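Local coordinates for proto-oncogene tyrosine-protein kinase receptor Ret (Danio rerio, PDB 7AMK), which is a receptor tyrosine kinase whose extracellular cadherin-like domains take part in recognising GDNF with its co-receptor GFR alpha 1, at residues 288-293 with 333-338; 362-367 with 399-404. The protein carries 4 engineered substitutions. All blocks are in the same frame, centred on the assembly; numbering follows the deposited sequence.

In the fold
The two contacts come one after the other along an elongated chain of cadherin-like domains, interaction 1 being complete before interaction 2 begins. Their centres lie about 28 Å apart and their nearest atoms about 11 Å apart, so they do not touch. Interaction 1 lies in cadherin-like domain 3, where helix 288-293 packs on strand 331-341. Strand 350-359, the sheet neighbour of that strand, then leads into 362-367, the connection to domain 4. In interaction 2 this connection packs against the start of strand 401-407, an outer strand of a domain 4 sheet. One contact thus lies within a single domain, joining the helix between its two sheets to one of them, while the other lies where two successive domains join.

Interaction 1 of 2, residues 288-293 with 333-338; sequences SWIKNN and FLLGYL. With NAG (2-acetamido-2-deoxy-beta-D-glucopyranose), chain E.
The indole of Trp-289 and the phenyl ring of Phe-333 meet at the rim of the indole: Phe-333 CE2 lies near the indole plane, 3.6 Å from Trp-289 CZ3, and the two side chains cross at about a right angle. One face of the indole carries the amide of Asn-293, whose ND2 sits 3.1 Å above the plane toward the rim. ND2 also makes a weak, bent bond to the carbonyl oxygen of Trp-289, one helical turn back, and OD1 of the same amide a weak one with Gln-323. The Phe-333 ring in turn has Ile-290 CD1 over one face, a CH-pi contact 4.1 Å from the centroid and 18° off the normal, and Leu-335 CB from its own strand at its edge.

Ile-290 supplies the centre of the contact through two branches. Its extended CG1 arm (chi2 178°) carries CD1 to the phenyl face, while CG2 meets Leu-335 CD1 at 3.9 Å. Phe-333 CG stands between its backbone N and carbonyl carbon (chi1 55°), which sends the ring toward the helix. The touching groups are all apolar, and Ile-290 and Leu-335 are buried. At the far end of the strand, Leu-338 CD2 approaches O7 of an N-acetylglucosamine at 3.6 Å.

Helix 288-293 leads from strand 279-283 of one sheet of this cadherin-like domain into strand 294-303 of the other. Phe-294, the first residue of the latter strand, adds an edge-to-face partner for Phe-333, whose strand is hydrogen-bonded on one side to strand 350-359, through Val-357 and Phe-355.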
loop_
_atom_site.group_PDB
_atom_site.type_symbol
_atom_site.label_atom_id
_atom_site.label_comp_id
_atom_site.label_asym_id
_atom_site.label_seq_id
_atom_site.Cartn_x
_atom_site.Cartn_y
_atom_site.Cartn_z
ATOM N N SER A 288 4.223 -17.048 -21.769
ATOM C CA SER A 288 5.444 -16.465 -21.225
ATOM C C SER A 288 5.211 -15.029 -20.781
ATOM O O SER A 288 5.739 -14.592 -19.751
ATOM C CB SER A 288 6.574 -16.538 -22.258
ATOM O OG SER A 288 6.293 -15.746 -23.404
ATOM N N TRP A 289 4.421 -14.278 -21.543
ATOM C CA TRP A 289 4.166 -12.895 -21.175
ATOM C C TRP A 289 3.492 -12.817 -19.812
ATOM O O TRP A 289 3.945 -12.087 -18.927
ATOM C CB TRP A 289 3.322 -12.218 -22.249
ATOM C CG TRP A 289 3.108 -10.766 -22.000
ATOM C CD1 TRP A 289 3.949 -9.749 -22.328
ATOM C CD2 TRP A 289 1.974 -10.164 -21.368
ATOM N NE1 TRP A 289 3.412 -8.548 -21.937
ATOM C CE2 TRP A 289 2.198 -8.776 -21.347
ATOM C CE3 TRP A 289 0.792 -10.666 -20.818
ATOM C CZ2 TRP A 289 1.284 -7.880 -20.801
ATOM C CZ3 TRP A 289 -0.118 -9.773 -20.270
ATOM C CH2 TRP A 289 0.136 -8.396 -20.269
ATOM N N ILE A 290 2.425 -13.594 -19.615
ATOM C CA ILE A 290 1.720 -13.578 -18.333
ATOM C C ILE A 290 2.654 -13.988 -17.198
ATOM O O ILE A 290 2.747 -13.301 -16.175
ATOM C CB ILE A 290 0.474 -14.479 -18.386
ATOM C CG1 ILE A 290 -0.519 -13.951 -19.421
ATOM C CG2 ILE A 290 -0.187 -14.548 -17.018
ATOM C CD1 ILE A 290 -1.738 -14.806 -19.572
ATOM N N LYS A 291 3.361 -15.114 -17.361
ATOM C CA LYS A 291 4.216 -15.618 -16.284
ATOM C C LYS A 291 5.325 -14.630 -15.922
ATOM O O LYS A 291 5.605 -14.415 -14.737
ATOM C CB LYS A 291 4.821 -16.969 -16.669
ATOM C CG LYS A 291 3.809 -18.073 -16.939
ATOM N N ASN A 292 5.967 -14.019 -16.920
ATOM C CA ASN A 292 7.098 -13.123 -16.677
ATOM C C ASN A 292 6.698 -11.739 -16.184
ATOM O O ASN A 292 7.572 -10.988 -15.739
ATOM C CB ASN A 292 7.933 -12.945 -17.949
ATOM C CG ASN A 292 8.882 -14.092 -18.186
ATOM O OD1 ASN A 292 9.311 -14.764 -17.247
ATOM N ND2 ASN A 292 9.215 -14.326 -19.442
ATOM N N ASN A 293 5.425 -11.365 -16.268
ATOM C CA ASN A 293 4.996 -10.045 -15.816
ATOM C C ASN A 293 4.093 -10.069 -14.594
ATOM O O ASN A 293 4.034 -9.070 -13.874
ATOM C CB ASN A 293 4.268 -9.303 -16.944
ATOM C CG ASN A 293 5.207 -8.868 -18.053
ATOM O OD1 ASN A 293 6.203 -8.184 -17.808
ATOM N ND2 ASN A 293 4.899 -9.273 -19.282
ATOM N N PHE A 333 -7.074 -10.883 -20.396
ATOM C CA PHE A 333 -7.037 -12.333 -20.246
ATOM C C PHE A 333 -7.733 -12.759 -18.955
ATOM O O PHE A 333 -7.852 -11.993 -17.990
ATOM C CB PHE A 333 -5.593 -12.853 -20.256
ATOM C CG PHE A 333 -4.727 -12.209 -19.226
ATOM C CD1 PHE A 333 -4.665 -12.722 -17.937
ATOM C CD2 PHE A 333 -3.999 -11.073 -19.531
ATOM C CE1 PHE A 333 -3.877 -12.120 -16.976
ATOM C CE2 PHE A 333 -3.199 -10.463 -18.569
ATOM C CZ PHE A 333 -3.142 -10.984 -17.297
ATOM N N LEU A 334 -8.180 -14.011 -18.948
ATOM C CA LEU A 334 -8.851 -14.603 -17.797
ATOM C C LEU A 334 -7.857 -15.584 -17.175
ATOM O O LEU A 334 -7.621 -16.669 -17.709
ATOM C CB LEU A 334 -10.165 -15.261 -18.215
ATOM C CG LEU A 334 -10.996 -15.913 -17.092
ATOM C CD1 LEU A 334 -11.310 -14.929 -15.955
ATOM C CD2 LEU A 334 -12.281 -16.584 -17.617
ATOM N N LEU A 335 -7.258 -15.188 -16.054
ATOM C CA LEU A 335 -6.135 -15.912 -15.464
ATOM C C LEU A 335 -6.671 -16.844 -14.383
ATOM O O LEU A 335 -7.192 -16.391 -13.359
ATOM C CB LEU A 335 -5.108 -14.931 -14.903
ATOM C CG LEU A 335 -3.926 -15.472 -14.085
ATOM C CD1 LEU A 335 -3.000 -16.318 -14.952
ATOM C CD2 LEU A 335 -3.151 -14.345 -13.411
ATOM N N GLY A 336 -6.561 -18.145 -14.615
ATOM C CA GLY A 336 -6.977 -19.119 -13.635
ATOM C C GLY A 336 -5.869 -19.411 -12.639
ATOM O O GLY A 336 -4.681 -19.348 -12.971
ATOM N N TYR A 337 -6.273 -19.713 -11.399
ATOM C CA TYR A 337 -5.328 -20.068 -10.340
ATOM C C TYR A 337 -5.949 -21.175 -9.492
ATOM O O TYR A 337 -6.904 -20.929 -8.751
ATOM C CB TYR A 337 -4.964 -18.848 -9.490
ATOM C CG TYR A 337 -3.774 -19.083 -8.591
ATOM C CD1 TYR A 337 -2.485 -19.041 -9.100
ATOM C CD2 TYR A 337 -3.936 -19.352 -7.232
ATOM C CE1 TYR A 337 -1.393 -19.261 -8.292
ATOM C CE2 TYR A 337 -2.857 -19.573 -6.420
ATOM C CZ TYR A 337 -1.580 -19.529 -6.957
ATOM O OH TYR A 337 -0.472 -19.735 -6.163
ATOM N N LEU A 338 -5.411 -22.390 -9.609
ATOM C CA LEU A 338 -5.920 -23.552 -8.887
ATOM C C LEU A 338 -5.310 -23.606 -7.493
ATOM O O LEU A 338 -4.084 -23.709 -7.351
ATOM C CB LEU A 338 -5.603 -24.840 -9.638
ATOM C CG LEU A 338 -6.105 -26.084 -8.922
ATOM C CD1 LEU A 338 -7.613 -26.173 -9.046
ATOM C CD2 LEU A 338 -5.445 -27.296 -9.504
HETATM C C1 NAG E . -4.033 -31.694 -5.639
HETATM C C2 NAG E . -3.992 -32.285 -7.052
HETATM C C3 NAG E . -3.916 -33.812 -6.982
HETATM C C4 NAG E . -2.809 -34.287 -6.049
HETATM C C5 NAG E . -2.885 -33.569 -4.703
HETATM C C6 NAG E . -1.722 -33.865 -3.775
HETATM C C7 NAG E . -5.138 -31.133 -8.913
HETATM C C8 NAG E . -3.775 -30.731 -9.401
HETATM N N2 NAG E . -5.172 -31.880 -7.801
HETATM O O3 NAG E . -3.730 -34.346 -8.289
HETATM O O4 NAG E . -3.032 -35.667 -5.783
HETATM O O5 NAG E . -2.906 -32.150 -4.897
HETATM O O6 NAG E . -0.595 -34.422 -4.439
HETATM O O7 NAG E . -6.163 -30.798 -9.500
#

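Interaction 2 of 2, residues 362-367 with 399-404; sequences VPIRFS and IDVTYQ
Phe-366 and Tyr-403 form the closest part of the contact, Phe-366 CZ reaching the edge of the tyrosine ring near its plane, 3.8 Å from Tyr-403 CE2. With CG anti to the carbonyl carbon (chi1 -68°), the Phe-366 ring swings in to Tyr-403, although its bond from the backbone does not point at the strand. The Phe-366 side chain also touches Val-456 and Ala-458 of strand 451-460 and Ala-467 and Thr-469 of strand 466-475. The buried tyrosine hydroxyl is satisfied by hydrogen bonds with Asn-432 O and Val-390 N.

The segments run nearly in the same direction, 16° apart, and meet at every second residue. The arrangement resembles the face-to-face packing of a beta-sandwich, the irregular connection 362-367 facing the start of strand 401-407 in cadherin-like domain 4 and the residues just before it, through apolar side chains alone.

Toward domain 3 the approaches are longer, though Val-362 and Ile-399 remain buried: Ile-364 CD1 lies 4.5 Å from Val-401 CG2, and Val-362 CG1 4.3 Å from Ile-399 CD1. On the side exposed in the assembly, Pro-363 CG lies 3.6 Å above the guanidinium plane of Arg-365, over its centre, and Arg-365 NH2 forms a salt bridge with Glu-391.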
loop_
_atom_site.group_PDB
_atom_site.type_symbol
_atom_site.label_atom_id
_atom_site.label_comp_id
_atom_site.label_asym_id
_atom_site.label_seq_id
_atom_site.Cartn_x
_atom_site.Cartn_y
_atom_site.Cartn_z
ATOM N N VAL A 362 -1.231 3.188 -21.986
ATOM C CA VAL A 362 -1.209 4.544 -21.453
ATOM C C VAL A 362 -0.578 5.456 -22.507
ATOM O O VAL A 362 0.631 5.345 -22.787
ATOM C CB VAL A 362 -0.463 4.609 -20.115
ATOM C CG1 VAL A 362 -0.239 6.040 -19.704
ATOM C CG2 VAL A 362 -1.283 3.848 -19.048
ATOM N N PRO A 363 -1.351 6.348 -23.124
ATOM C CA PRO A 363 -0.778 7.287 -24.094
ATOM C C PRO A 363 0.148 8.282 -23.413
ATOM O O PRO A 363 -0.037 8.633 -22.246
ATOM C CB PRO A 363 -2.012 7.988 -24.669
ATOM C CG PRO A 363 -3.010 7.928 -23.562
ATOM C CD PRO A 363 -2.784 6.606 -22.882
ATOM N N ILE A 364 1.170 8.704 -24.147
ATOM C CA ILE A 364 2.138 9.683 -23.675
ATOM C C ILE A 364 1.942 10.923 -24.535
ATOM O O ILE A 364 2.207 10.906 -25.741
ATOM C CB ILE A 364 3.582 9.160 -23.759
ATOM C CG1 ILE A 364 3.759 7.869 -22.954
ATOM C CG2 ILE A 364 4.561 10.218 -23.301
ATOM C CD1 ILE A 364 3.481 8.024 -21.462
ATOM N N ARG A 365 1.473 12.005 -23.924
ATOM C CA ARG A 365 1.017 13.121 -24.734
ATOM C C ARG A 365 0.611 14.272 -23.825
ATOM O O ARG A 365 -0.036 14.062 -22.795
ATOM C CB ARG A 365 -0.162 12.703 -25.626
ATOM C CG ARG A 365 -1.442 12.381 -24.844
ATOM C CD ARG A 365 -2.532 11.801 -25.734
ATOM N NE ARG A 365 -3.722 11.489 -24.960
ATOM C CZ ARG A 365 -4.650 10.611 -25.314
ATOM N NH1 ARG A 365 -4.543 9.900 -26.431
ATOM N NH2 ARG A 365 -5.711 10.437 -24.526
ATOM N N PHE A 366 1.012 15.480 -24.200
ATOM C CA PHE A 366 0.476 16.660 -23.549
ATOM C C PHE A 366 -0.925 16.929 -24.072
ATOM O O PHE A 366 -1.273 16.560 -25.196
ATOM C CB PHE A 366 1.358 17.881 -23.806
ATOM C CG PHE A 366 2.715 17.822 -23.157
ATOM C CD1 PHE A 366 2.870 18.118 -21.812
ATOM C CD2 PHE A 366 3.852 17.524 -23.910
ATOM C CE1 PHE A 366 4.133 18.086 -21.210
ATOM C CE2 PHE A 366 5.114 17.488 -23.314
ATOM C CZ PHE A 366 5.247 17.770 -21.956
ATOM N N SER A 367 -1.739 17.578 -23.247
ATOM C CA SER A 367 -2.980 18.113 -23.779
ATOM C C SER A 367 -2.662 19.062 -24.927
ATOM O O SER A 367 -1.518 19.508 -25.110
ATOM C CB SER A 367 -3.772 18.834 -22.701
ATOM O OG SER A 367 -3.274 20.142 -22.536
ATOM N N ILE A 399 5.912 4.513 -14.265
ATOM C CA ILE A 399 6.127 5.101 -15.583
ATOM C C ILE A 399 7.053 6.288 -15.393
ATOM O O ILE A 399 6.687 7.261 -14.724
ATOM C CB ILE A 399 4.806 5.549 -16.234
ATOM C CG1 ILE A 399 3.795 4.393 -16.257
ATOM C CG2 ILE A 399 5.066 6.114 -17.612
ATOM C CD1 ILE A 399 2.381 4.810 -16.578
ATOM N N ASP A 400 8.242 6.218 -15.974
ATOM C CA ASP A 400 9.232 7.277 -15.830
ATOM C C ASP A 400 9.204 8.184 -17.056
ATOM O O ASP A 400 9.511 7.744 -18.168
ATOM C CB ASP A 400 10.625 6.692 -15.629
ATOM C CG ASP A 400 11.679 7.763 -15.419
ATOM O OD1 ASP A 400 11.310 8.948 -15.257
ATOM O OD2 ASP A 400 12.879 7.417 -15.423
ATOM N N VAL A 401 8.836 9.442 -16.850
ATOM C CA VAL A 401 8.844 10.455 -17.898
ATOM C C VAL A 401 9.772 11.577 -17.461
ATOM O O VAL A 401 9.691 12.050 -16.321
ATOM C CB VAL A 401 7.429 10.984 -18.186
ATOM C CG1 VAL A 401 7.479 12.200 -19.128
ATOM C CG2 VAL A 401 6.543 9.871 -18.770
ATOM N N THR A 402 10.670 11.976 -18.353
ATOM C CA THR A 402 11.598 13.066 -18.109
ATOM C C THR A 402 11.266 14.222 -19.040
ATOM O O THR A 402 10.901 14.006 -20.196
ATOM C CB THR A 402 13.026 12.599 -18.335
ATOM O OG1 THR A 402 13.108 12.012 -19.637
ATOM C CG2 THR A 402 13.412 11.553 -17.290
ATOM N N TYR A 403 11.383 15.440 -18.534
ATOM C CA TYR A 403 10.990 16.637 -19.262
ATOM C C TYR A 403 12.214 17.486 -19.586
ATOM O O TYR A 403 13.170 17.548 -18.807
ATOM C CB TYR A 403 9.972 17.451 -18.454
ATOM C CG TYR A 403 8.687 16.699 -18.162
ATOM C CD1 TYR A 403 8.595 15.832 -17.086
ATOM C CD2 TYR A 403 7.573 16.836 -18.988
ATOM C CE1 TYR A 403 7.427 15.127 -16.823
ATOM C CE2 TYR A 403 6.396 16.126 -18.738
ATOM C CZ TYR A 403 6.329 15.279 -17.655
ATOM O OH TYR A 403 5.169 14.584 -17.403
ATOM N N GLN A 404 12.182 18.134 -20.752
ATOM C CA GLN A 404 13.270 18.991 -21.188
ATOM C C GLN A 404 12.711 20.230 -21.869
ATOM O O GLN A 404 11.661 20.184 -22.517
ATOM C CB GLN A 404 14.216 18.249 -22.135
ATOM C CG GLN A 404 15.575 18.008 -21.536
#